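Ribonuclease H (Uncultured organism, PDB 4IBN) is a type 1 ribonuclease H that probably cleaves the RNA strand of RNA-DNA hybrids endonucleolytically, leaving 5'-phosphomonoester ends, with magnesium as cofactor. Local coordinates at residues A[39-44]-A[155-160]; A[178-183]-A[194-199]; A[21-26]-A[72-77]; A[57-62]-A[159-164]. One frame throughout, in Å; residues are numbered along the deposited sequence.

Contact 1 of 4, residues A[39-44]-A[155-160]; sequences GVLVEY and NEYANH
Ala158 meets Gly39 where the helix 153-168 comes down on the strand 34-45, and a second pair, Leu41 with Tyr157, completes the contact next to it. At the first pair the two backbones almost touch. Gly39 CA lies 3.8 Å from Ala158 O. The methyl Ala158 CB is set 3.8 Å from Gly39 O. A beta carbon on Gly39 would run into Ala158 O, so the missing side chain is what lets the helix settle this low on the strand. Two residues on, Leu41 turns its side chain to the same helix. Its CD2 methyl comes obliquely to the ring of Tyr157, 4.3 Å from CD1, a loose apolar touch. The tyrosine swings CG anti to its own backbone N (chi1 179°), which carries the far end of the ring closer to the strand than its CB bond alone would suggest. The phenol end is used elsewhere: Tyr157 OH hydrogen-bonds Asp57 OD2 on the next strand of the sheet. Beside Gly39 in the sheet, its backbone is hydrogen-bonded with that of Asp22 on strand 16-25, and the residue after Ala158 is Asn159; these two probably belong to the DEDN active-site motif of this enzyme, so the close approach also brings two parts of that site together. With no hydrogen bond across, the fit rests on close backbone approach at Gly39 and Ala158 and on the apolar touch of Leu41 with the Tyr157 ring, rather than on directed polar bonds.

Contact 2 of 4, residues A[178-183]-A[194-199]; sequences SGYEEW and MRLEPF
Trp183 and Met194 cross at about a right angle, while Tyr180 and Leu196 meet more slantwise. Both aromatic residues stand on the short helix 180-184, and both aliphatic partners come from the loop that follows helix 187-192. The methionine is extended beyond CG and brings its end up to the benzene part of the indole: CE lies 3.8 Å from Trp183 CH2, with SD 3.9 Å from that same CH2. Measured to the centroid of the six-membered ring of Trp183, Met194 SD is 5.1 Å away and 72° off the ring normal, an oblique Met-aromatic contact. On the other pair a single branch does the touching. Leu196 CD1 sits 3.3 Å from Tyr180 OH and 4.0 Å from Tyr180 CZ, so the methyl is held at the phenol end of the ring. Each aromatic side chain has CG anti to the backbone N (chi1 175° for Tyr180, 173° for Trp183), and the two rings leave the helix toward the same loop. Both rings also meet Tyr157 on helix 153-168 edge-to-face, and Trp183 meets the His160 ring as well. The helix start carries an ST turn, Ser178 OG accepting from Tyr180 N at 3.0 Å with Gly179 at the N-cap, and Asp57 of strand 53-62 bonds Ser178 OG and Gly179 N. No hydrogen bond crosses the segments. Thioether, methyls and aromatic rings meet, with the Tyr180 hydroxyl touched by a methyl, so the loop is probably held on the rings mainly by dispersion and shape.

Contact 3 of 4, residues A[21-26]-A[72-77]; sequences ADESCL and LRSVIE
The carboxylate of Glu23 reaches across to Ser74 through a water, and the other flat group, the guanidinium of Arg73, has Glu77 OE2 in its plane at the edge. That second pairing is a salt bridge whose hydrogen bond is weak, with NH2 of Arg73 3.3 Å from OE2 of Glu77, while Arg73 NH1 makes another salt bridge to Glu62 OE2 on strand 53-62. The water gives one hydrogen bond to Glu23 OE1 at 2.6 Å and another to Ser74 OG at 2.9 Å. Ser74 OG in turn hydrogen-bonds the backbone O of Ala71. Its torsion (chi1 81°) places OG between the backbone N and the carbonyl carbon, which suits the reach back to Ala71. Direct touching is slight, a methyl against the serine side chain: Ala21 CB lies 3.7 Å from Ser74 OG and 4.1 Å from Ser74 CB. With such short side chains, the axes of strand 21-25 and helix 72-77 approach to 8.0 Å, running at 140°. Asp22 and Glu23 both lie close to Asp96, and the three are probably acidic members of the DEDN active site. Around them, Asp22 faces helix 153-168 while Ala21 and Glu23 face helix 67-82, whose Leu72 packs on helices 98-113 and 126-136; strand 16-25 thus runs between helices on both faces of the sheet, flanked within it by strands 34-45 and 90-95.

Contact 4 of 4, residues A[57-62]-A[159-164]; sequences DVWVSE and NHLAVT
This is a buried strand-to-helix contact of the RNase H fold, in which helix 153-168 lies across one face of the mixed sheet and Leu161 is pressed against Asp57 and Trp59 of strand 53-62. Alternate residues of the strand look the two ways: Asp57 and Trp59 turn toward this helix, Val58 and Val60 toward helix 67-82 on the other face. Both methyls of Leu161 lie over the same face of the Asp57 carboxylate. CD1 lies 3.8 Å from Asp57 CG, and CD2 is 3.7 Å from Asp57 OD2. CD2 also reaches the indole of Trp59 obliquely, 4.2 Å from CE3. The leucine has CG beside its backbone N (chi1 -78°), which points the fork at the strand. Nothing in this pairing satisfies the buried carboxylate; that falls to the segment round Ser178, whose OG bonds Asp57 OD1, while OD2 accepts from Gly179 N and is shared with Tyr157 OH. Replacing Asp57 with an alanine would probably leave Ser178 OG, Gly179 N and Tyr157 OH without their common acceptor and open a gap beside the methyls of Leu161. Trp59 is tied at its far end by NE1 to Thr170 OG1, so the indole spans from Leu161 to the chain just after the helix. One residue before Leu161, His160 O is gripped from opposite faces of its plane: Thr164 N at 3.1 Å, and on the other face Thr164 OG1 at 2.9 Å, tilted 30° from the carbonyl plane.

From the N terminus the chain opens contact 3 at 21-26, contact 1 at 39-44 and contact 4 at 57-62, on three successive antiparallel strands. Contact 3 closes first, at 72-77, bringing helix 67-82 to one face of the sheet; it therefore crosses both contacts 1 and 4. Those two close much later on the same helix, 153-168, at 155-160 and 159-164, sharing Asn159 and His160 and fixing that helix on the opposite face. Contact 2 follows in series, closing a short loop from 178-183 to 194-199. It is joined back to the others through Tyr157 and Asp57, so the chain after strand 176-177 is tied to helix 153-168 and to strand 53-62.

Contact 1 of 4, residues A[39-44]-A[155-160]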
# COMPACT_ATOMS: atom_id res chain seq x y z
N GLY A 39 4.81 -4.97 2.35
CA GLY A 39 5.80 -3.97 2.61
C GLY A 39 5.41 -2.60 2.08
O GLY A 39 4.93 -2.50 1.00
N VAL A 40 5.60 -1.57 2.91
CA VAL A 40 5.28 -0.22 2.54
C VAL A 40 6.40 0.77 2.87
O VAL A 40 6.86 0.79 3.96
CB VAL A 40 4.06 0.25 3.29
CG1 VAL A 40 3.66 1.60 2.89
CG2 VAL A 40 2.95 -0.69 3.11
N LEU A 41 6.80 1.58 1.90
CA LEU A 41 7.70 2.70 2.13
C LEU A 41 6.90 3.98 2.04
O LEU A 41 6.20 4.18 1.11
CB LEU A 41 8.76 2.71 1.05
CG LEU A 41 9.68 3.92 0.97
CD1 LEU A 41 10.53 4.05 2.18
CD2 LEU A 41 10.51 3.92 -0.26
N VAL A 42 7.03 4.85 3.05
CA VAL A 42 6.41 6.17 3.03
C VAL A 42 7.48 7.24 2.88
O VAL A 42 8.37 7.27 3.66
CB VAL A 42 5.64 6.45 4.34
CG1 VAL A 42 4.88 7.74 4.27
CG2 VAL A 42 4.66 5.33 4.63
N GLU A 43 7.36 8.08 1.89
CA GLU A 43 8.25 9.18 1.68
C GLU A 43 7.60 10.48 2.08
O GLU A 43 6.48 10.67 1.79
CB GLU A 43 8.67 9.30 0.22
CG GLU A 43 9.47 8.12 -0.25
CD GLU A 43 10.27 8.37 -1.51
OE1 GLU A 43 9.98 9.35 -2.18
OE2 GLU A 43 11.15 7.58 -1.80
N TYR A 44 8.36 11.36 2.72
CA TYR A 44 7.85 12.67 3.12
C TYR A 44 8.90 13.77 2.95
O TYR A 44 10.01 13.66 3.47
CB TYR A 44 7.36 12.64 4.57
CG TYR A 44 6.95 13.99 5.11
CD1 TYR A 44 5.72 14.54 4.81
CD2 TYR A 44 7.81 14.72 5.93
CE1 TYR A 44 5.34 15.78 5.30
CE2 TYR A 44 7.45 15.95 6.43
CZ TYR A 44 6.21 16.48 6.11
OH TYR A 44 5.85 17.71 6.60
N ASN A 155 9.59 0.74 -5.48
CA ASN A 155 8.78 -0.44 -5.58
C ASN A 155 9.58 -1.68 -5.26
O ASN A 155 9.11 -2.52 -4.60
CB ASN A 155 8.15 -0.59 -6.94
CG ASN A 155 7.54 -1.96 -7.15
OD1 ASN A 155 6.45 -2.19 -6.75
ND2 ASN A 155 8.27 -2.84 -7.78
N GLU A 156 10.79 -1.75 -5.77
CA GLU A 156 11.65 -2.87 -5.48
C GLU A 156 12.04 -2.94 -4.03
O GLU A 156 12.24 -3.99 -3.55
CB GLU A 156 12.83 -3.01 -6.45
CG GLU A 156 12.43 -3.04 -7.91
CD GLU A 156 13.16 -4.07 -8.78
OE1 GLU A 156 13.73 -4.99 -8.24
OE2 GLU A 156 13.21 -3.92 -10.00
N TYR A 157 12.20 -1.80 -3.39
CA TYR A 157 12.48 -1.81 -1.96
C TYR A 157 11.29 -2.37 -1.21
O TYR A 157 11.41 -3.15 -0.31
CB TYR A 157 12.85 -0.42 -1.43
CG TYR A 157 13.09 -0.44 0.06
CD1 TYR A 157 12.24 0.16 0.93
CD2 TYR A 157 14.15 -1.11 0.57
CE1 TYR A 157 12.44 0.09 2.27
CE2 TYR A 157 14.37 -1.17 1.89
CZ TYR A 157 13.52 -0.57 2.75
OH TYR A 157 13.71 -0.60 4.08
N ALA A 158 10.11 -1.94 -1.62
CA ALA A 158 8.91 -2.37 -0.93
C ALA A 158 8.77 -3.86 -1.06
O ALA A 158 8.33 -4.48 -0.16
CB ALA A 158 7.69 -1.68 -1.47
N ASN A 159 9.12 -4.38 -2.20
CA ASN A 159 9.09 -5.82 -2.38
C ASN A 159 10.08 -6.51 -1.46
O ASN A 159 9.81 -7.52 -0.87
CB ASN A 159 9.38 -6.22 -3.82
CG ASN A 159 9.31 -7.70 -4.05
OD1 ASN A 159 8.27 -8.25 -4.11
ND2 ASN A 159 10.41 -8.30 -4.22
N HIS A 160 11.23 -5.88 -1.34
CA HIS A 160 12.23 -6.41 -0.45
C HIS A 160 11.67 -6.45 0.96
O HIS A 160 11.91 -7.35 1.69
CB HIS A 160 13.48 -5.55 -0.48
CG HIS A 160 14.27 -5.59 0.78
ND1 HIS A 160 15.20 -6.56 1.03
CD2 HIS A 160 14.30 -4.76 1.84
CE1 HIS A 160 15.73 -6.35 2.21
NE2 HIS A 160 15.22 -5.25 2.71

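Contact 2 of 4, residues A[178-183]-A[194-199]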
# COMPACT_ATOMS: atom_id res chain seq x y z
N SER A 178 13.29 4.05 8.17
CA SER A 178 13.45 3.26 6.97
C SER A 178 14.81 2.67 6.71
O SER A 178 15.79 3.25 6.98
CB SER A 178 13.02 4.03 5.74
OG SER A 178 13.06 3.26 4.60
N GLY A 179 14.81 1.54 6.09
CA GLY A 179 16.02 0.92 5.63
C GLY A 179 16.38 1.26 4.20
O GLY A 179 17.30 0.74 3.67
N TYR A 180 15.64 2.15 3.59
CA TYR A 180 15.79 2.36 2.18
C TYR A 180 17.20 2.77 1.80
O TYR A 180 17.75 2.30 0.89
CB TYR A 180 14.84 3.45 1.62
CG TYR A 180 15.13 3.71 0.16
CD1 TYR A 180 14.60 2.91 -0.80
CD2 TYR A 180 15.97 4.70 -0.24
CE1 TYR A 180 14.90 3.07 -2.09
CE2 TYR A 180 16.26 4.87 -1.53
CZ TYR A 180 15.73 4.06 -2.45
OH TYR A 180 16.03 4.18 -3.73
N GLU A 181 17.78 3.68 2.53
CA GLU A 181 19.05 4.20 2.13
C GLU A 181 20.15 3.16 2.18
O GLU A 181 21.00 3.15 1.38
CB GLU A 181 19.39 5.43 2.95
CG GLU A 181 18.56 6.64 2.51
CD GLU A 181 17.14 6.68 3.12
OE1 GLU A 181 16.81 5.84 3.95
OE2 GLU A 181 16.41 7.61 2.78
N GLU A 182 20.14 2.34 3.19
CA GLU A 182 21.10 1.28 3.30
C GLU A 182 20.89 0.25 2.18
O GLU A 182 21.80 -0.18 1.57
CB GLU A 182 21.07 0.66 4.69
CG GLU A 182 21.47 1.60 5.83
CD GLU A 182 22.99 1.91 5.93
OE1 GLU A 182 23.83 1.40 5.17
OE2 GLU A 182 23.37 2.68 6.82
N TRP A 183 19.65 -0.09 1.89
CA TRP A 183 19.35 -1.02 0.82
C TRP A 183 19.85 -0.48 -0.53
O TRP A 183 20.33 -1.18 -1.35
CB TRP A 183 17.83 -1.28 0.75
CG TRP A 183 17.34 -2.10 -0.41
CD1 TRP A 183 17.23 -3.43 -0.46
CD2 TRP A 183 16.86 -1.61 -1.65
NE1 TRP A 183 16.76 -3.82 -1.66
CE2 TRP A 183 16.50 -2.71 -2.40
CE3 TRP A 183 16.67 -0.35 -2.18
CZ2 TRP A 183 16.00 -2.58 -3.66
CZ3 TRP A 183 16.20 -0.24 -3.40
CH2 TRP A 183 15.84 -1.33 -4.14
N MET A 194 18.58 0.59 -11.19
CA MET A 194 17.22 1.04 -11.00
C MET A 194 17.02 2.53 -11.10
O MET A 194 17.96 3.25 -11.03
CB MET A 194 16.73 0.57 -9.66
CG MET A 194 16.94 -0.85 -9.40
SD MET A 194 16.00 -1.29 -7.99
CE MET A 194 16.67 -2.86 -7.57
N ARG A 195 15.77 2.95 -11.25
CA ARG A 195 15.42 4.35 -11.38
C ARG A 195 14.59 4.78 -10.21
O ARG A 195 13.68 4.12 -9.87
CB ARG A 195 14.61 4.58 -12.63
CG ARG A 195 15.43 4.77 -13.85
CD ARG A 195 14.79 4.16 -15.03
NE ARG A 195 13.88 5.05 -15.60
CZ ARG A 195 12.88 4.68 -16.37
NH1 ARG A 195 12.64 3.40 -16.62
NH2 ARG A 195 12.11 5.60 -16.87
N LEU A 196 14.94 5.90 -9.60
CA LEU A 196 14.24 6.43 -8.48
C LEU A 196 13.13 7.40 -8.91
O LEU A 196 13.33 8.15 -9.79
CB LEU A 196 15.20 7.18 -7.61
CG LEU A 196 14.68 7.74 -6.33
CD1 LEU A 196 14.62 6.70 -5.29
CD2 LEU A 196 15.54 8.85 -5.91
N GLU A 197 11.97 7.33 -8.29
CA GLU A 197 10.91 8.27 -8.59
C GLU A 197 11.03 9.49 -7.69
O GLU A 197 11.03 9.39 -6.54
CB GLU A 197 9.56 7.61 -8.42
CG GLU A 197 8.40 8.51 -8.66
CD GLU A 197 7.12 7.83 -9.22
OE1 GLU A 197 6.87 6.62 -9.06
OE2 GLU A 197 6.35 8.60 -9.82
N PRO A 198 11.11 10.65 -8.29
CA PRO A 198 11.18 11.88 -7.51
C PRO A 198 9.89 12.10 -6.75
O PRO A 198 8.88 11.63 -7.15
CB PRO A 198 11.33 12.97 -8.58
CG PRO A 198 11.62 12.29 -9.79
CD PRO A 198 11.09 10.93 -9.72
N PHE A 199 9.97 12.82 -5.65
CA PHE A 199 8.81 13.10 -4.84
C PHE A 199 7.81 13.95 -5.63
O PHE A 199 8.15 14.80 -6.35
CB PHE A 199 9.22 13.82 -3.56
CG PHE A 199 8.13 13.89 -2.52
CD1 PHE A 199 7.95 12.87 -1.64
CD2 PHE A 199 7.29 14.95 -2.45
CE1 PHE A 199 6.98 12.94 -0.75
CE2 PHE A 199 6.32 14.99 -1.53
CZ PHE A 199 6.17 14.00 -0.69

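Contact 3 of 4, residues A[21-26]-A[72-77]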
# COMPACT_ATOMS: atom_id res chain seq x y z
N ALA A 21 4.01 0.51 -2.13
CA ALA A 21 3.61 -0.72 -1.47
C ALA A 21 3.81 -1.93 -2.35
O ALA A 21 3.77 -1.81 -3.52
CB ALA A 21 2.19 -0.61 -1.07
N ASP A 22 4.07 -3.08 -1.73
CA ASP A 22 4.18 -4.35 -2.43
C ASP A 22 3.81 -5.48 -1.52
O ASP A 22 3.68 -5.31 -0.39
CB ASP A 22 5.56 -4.61 -3.02
CG ASP A 22 5.54 -5.77 -4.00
OD1 ASP A 22 4.72 -5.78 -4.85
OD2 ASP A 22 6.27 -6.71 -3.86
N GLU A 23 3.59 -6.63 -2.12
CA GLU A 23 3.27 -7.82 -1.35
C GLU A 23 3.96 -9.01 -1.96
O GLU A 23 4.27 -8.98 -3.10
CB GLU A 23 1.78 -8.05 -1.33
CG GLU A 23 1.12 -8.27 -2.67
CD GLU A 23 1.25 -7.05 -3.58
OE1 GLU A 23 0.91 -5.98 -3.13
OE2 GLU A 23 1.72 -7.16 -4.71
N SER A 24 4.21 -10.02 -1.15
CA SER A 24 4.73 -11.22 -1.70
C SER A 24 4.41 -12.43 -0.84
O SER A 24 4.38 -12.35 0.35
CB SER A 24 6.22 -11.10 -1.83
OG SER A 24 6.73 -12.18 -2.54
N CYS A 25 4.24 -13.57 -1.49
CA CYS A 25 4.18 -14.84 -0.83
C CYS A 25 5.45 -15.61 -1.17
O CYS A 25 6.05 -15.36 -2.17
CB CYS A 25 3.01 -15.66 -1.30
SG CYS A 25 1.45 -15.13 -0.65
N LEU A 26 5.83 -16.53 -0.32
CA LEU A 26 6.98 -17.35 -0.56
C LEU A 26 6.62 -18.80 -0.61
O LEU A 26 6.01 -19.28 0.26
CB LEU A 26 7.97 -17.18 0.56
CG LEU A 26 8.51 -15.83 0.92
CD1 LEU A 26 9.17 -15.97 2.25
CD2 LEU A 26 9.49 -15.47 -0.08
N LEU A 72 -4.11 -6.22 0.03
CA LEU A 72 -5.07 -5.45 0.81
C LEU A 72 -4.50 -4.99 2.16
O LEU A 72 -4.71 -3.90 2.57
CB LEU A 72 -6.42 -6.16 0.93
CG LEU A 72 -7.28 -6.12 -0.30
CD1 LEU A 72 -8.32 -7.22 -0.28
CD2 LEU A 72 -7.90 -4.79 -0.41
N ARG A 73 -3.73 -5.84 2.81
CA ARG A 73 -3.09 -5.45 4.05
C ARG A 73 -2.10 -4.32 3.86
O ARG A 73 -1.92 -3.53 4.74
CB ARG A 73 -2.46 -6.63 4.77
CG ARG A 73 -3.47 -7.70 4.97
CD ARG A 73 -3.41 -8.42 6.28
NE ARG A 73 -3.07 -7.58 7.40
CZ ARG A 73 -2.44 -8.06 8.45
NH1 ARG A 73 -2.15 -9.33 8.46
NH2 ARG A 73 -2.11 -7.31 9.47
N SER A 74 -1.47 -4.27 2.70
CA SER A 74 -0.54 -3.20 2.45
C SER A 74 -1.27 -1.88 2.49
O SER A 74 -0.77 -0.92 2.97
CB SER A 74 0.24 -3.40 1.13
OG SER A 74 -0.44 -3.03 -0.02
N VAL A 75 -2.45 -1.85 1.94
CA VAL A 75 -3.25 -0.64 2.03
C VAL A 75 -3.68 -0.35 3.46
O VAL A 75 -3.53 0.71 3.95
CB VAL A 75 -4.51 -0.76 1.21
CG1 VAL A 75 -5.38 0.49 1.37
CG2 VAL A 75 -4.18 -0.94 -0.19
N ILE A 76 -4.25 -1.34 4.11
CA ILE A 76 -4.75 -1.11 5.42
C ILE A 76 -3.68 -0.67 6.38
O ILE A 76 -3.84 0.25 7.10
CB ILE A 76 -5.36 -2.37 5.98
CG1 ILE A 76 -6.56 -2.78 5.17
CG2 ILE A 76 -5.75 -2.21 7.40
CD1 ILE A 76 -7.00 -4.22 5.40
N GLU A 77 -2.58 -1.37 6.38
CA GLU A 77 -1.52 -1.00 7.27
C GLU A 77 -0.98 0.39 7.00
O GLU A 77 -0.62 1.09 7.90
CB GLU A 77 -0.39 -2.02 7.29
CG GLU A 77 -0.80 -3.31 7.81
CD GLU A 77 -1.31 -3.28 9.23
OE1 GLU A 77 -0.75 -2.59 10.03
OE2 GLU A 77 -2.27 -3.97 9.53
O HOH W 1 0.57 -3.39 -2.74

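Contact 4 of 4, residues A[57-62]-A[159-164]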
# COMPACT_ATOMS: atom_id res chain seq x y z
N ASP A 57 9.16 3.00 7.03
CA ASP A 57 8.69 1.70 6.56
C ASP A 57 7.59 1.14 7.45
O ASP A 57 7.59 1.37 8.60
CB ASP A 57 9.81 0.68 6.64
CG ASP A 57 11.01 0.98 5.74
OD1 ASP A 57 10.90 1.79 4.88
OD2 ASP A 57 12.05 0.35 5.91
N VAL A 58 6.70 0.33 6.88
CA VAL A 58 5.71 -0.40 7.66
C VAL A 58 5.41 -1.76 7.03
O VAL A 58 5.12 -1.83 5.83
CB VAL A 58 4.39 0.40 7.79
CG1 VAL A 58 3.97 0.95 6.44
CG2 VAL A 58 3.30 -0.48 8.38
N TRP A 59 5.49 -2.83 7.80
CA TRP A 59 5.27 -4.14 7.24
C TRP A 59 4.46 -5.04 8.15
O TRP A 59 4.40 -4.82 9.33
CB TRP A 59 6.60 -4.81 6.82
CG TRP A 59 7.48 -5.17 7.93
CD1 TRP A 59 7.50 -6.33 8.61
CD2 TRP A 59 8.50 -4.37 8.51
NE1 TRP A 59 8.46 -6.32 9.56
CE2 TRP A 59 9.10 -5.12 9.52
CE3 TRP A 59 8.99 -3.10 8.25
CZ2 TRP A 59 10.10 -4.63 10.29
CZ3 TRP A 59 10.00 -2.63 9.00
CH2 TRP A 59 10.55 -3.39 10.01
N VAL A 60 3.87 -6.05 7.54
CA VAL A 60 3.17 -7.08 8.27
C VAL A 60 3.27 -8.40 7.54
O VAL A 60 3.61 -8.43 6.42
CB VAL A 60 1.73 -6.77 8.45
CG1 VAL A 60 1.58 -5.55 9.31
CG2 VAL A 60 1.06 -6.59 7.15
N SER A 61 2.97 -9.48 8.25
CA SER A 61 3.04 -10.79 7.64
C SER A 61 1.95 -11.71 8.13
O SER A 61 1.37 -11.45 9.14
CB SER A 61 4.39 -11.42 7.90
OG SER A 61 4.70 -11.43 9.24
N GLU A 62 1.69 -12.78 7.36
CA GLU A 62 0.82 -13.88 7.72
C GLU A 62 1.51 -15.19 7.36
O GLU A 62 2.21 -15.23 6.40
CB GLU A 62 -0.52 -13.79 7.01
CG GLU A 62 -1.35 -12.65 7.50
CD GLU A 62 -2.65 -12.41 6.78
OE1 GLU A 62 -3.01 -13.17 5.91
OE2 GLU A 62 -3.30 -11.44 7.13
N ASN A 159 9.12 -4.38 -2.20
CA ASN A 159 9.09 -5.82 -2.38
C ASN A 159 10.08 -6.51 -1.46
O ASN A 159 9.81 -7.52 -0.87
CB ASN A 159 9.38 -6.22 -3.82
CG ASN A 159 9.31 -7.70 -4.05
OD1 ASN A 159 8.27 -8.25 -4.11
ND2 ASN A 159 10.41 -8.30 -4.22
N HIS A 160 11.23 -5.88 -1.34
CA HIS A 160 12.23 -6.41 -0.45
C HIS A 160 11.67 -6.45 0.96
O HIS A 160 11.91 -7.35 1.69
CB HIS A 160 13.48 -5.55 -0.48
CG HIS A 160 14.27 -5.59 0.78
ND1 HIS A 160 15.20 -6.56 1.03
CD2 HIS A 160 14.30 -4.76 1.84
CE1 HIS A 160 15.73 -6.35 2.21
NE2 HIS A 160 15.22 -5.25 2.71
N LEU A 161 10.95 -5.42 1.34
CA LEU A 161 10.37 -5.38 2.65
C LEU A 161 9.30 -6.49 2.81
O LEU A 161 9.18 -7.07 3.81
CB LEU A 161 9.71 -4.05 2.98
CG LEU A 161 10.43 -2.80 3.39
CD1 LEU A 161 9.42 -1.71 3.62
CD2 LEU A 161 11.20 -3.04 4.63
N ALA A 162 8.49 -6.67 1.78
CA ALA A 162 7.44 -7.65 1.85
C ALA A 162 8.01 -9.04 2.02
O ALA A 162 7.52 -9.79 2.74
CB ALA A 162 6.62 -7.61 0.61
N VAL A 163 9.04 -9.34 1.27
CA VAL A 163 9.68 -10.64 1.36
C VAL A 163 10.33 -10.86 2.69
O VAL A 163 10.28 -11.91 3.22
CB VAL A 163 10.65 -10.90 0.21
CG1 VAL A 163 11.33 -12.24 0.36
CG2 VAL A 163 9.94 -10.87 -1.07
N THR A 164 10.95 -9.82 3.21
CA THR A 164 11.55 -9.91 4.51
C THR A 164 10.49 -10.20 5.56
O THR A 164 10.67 -10.94 6.44
CB THR A 164 12.25 -8.58 4.88
OG1 THR A 164 13.34 -8.34 4.01
CG2 THR A 164 12.73 -8.62 6.26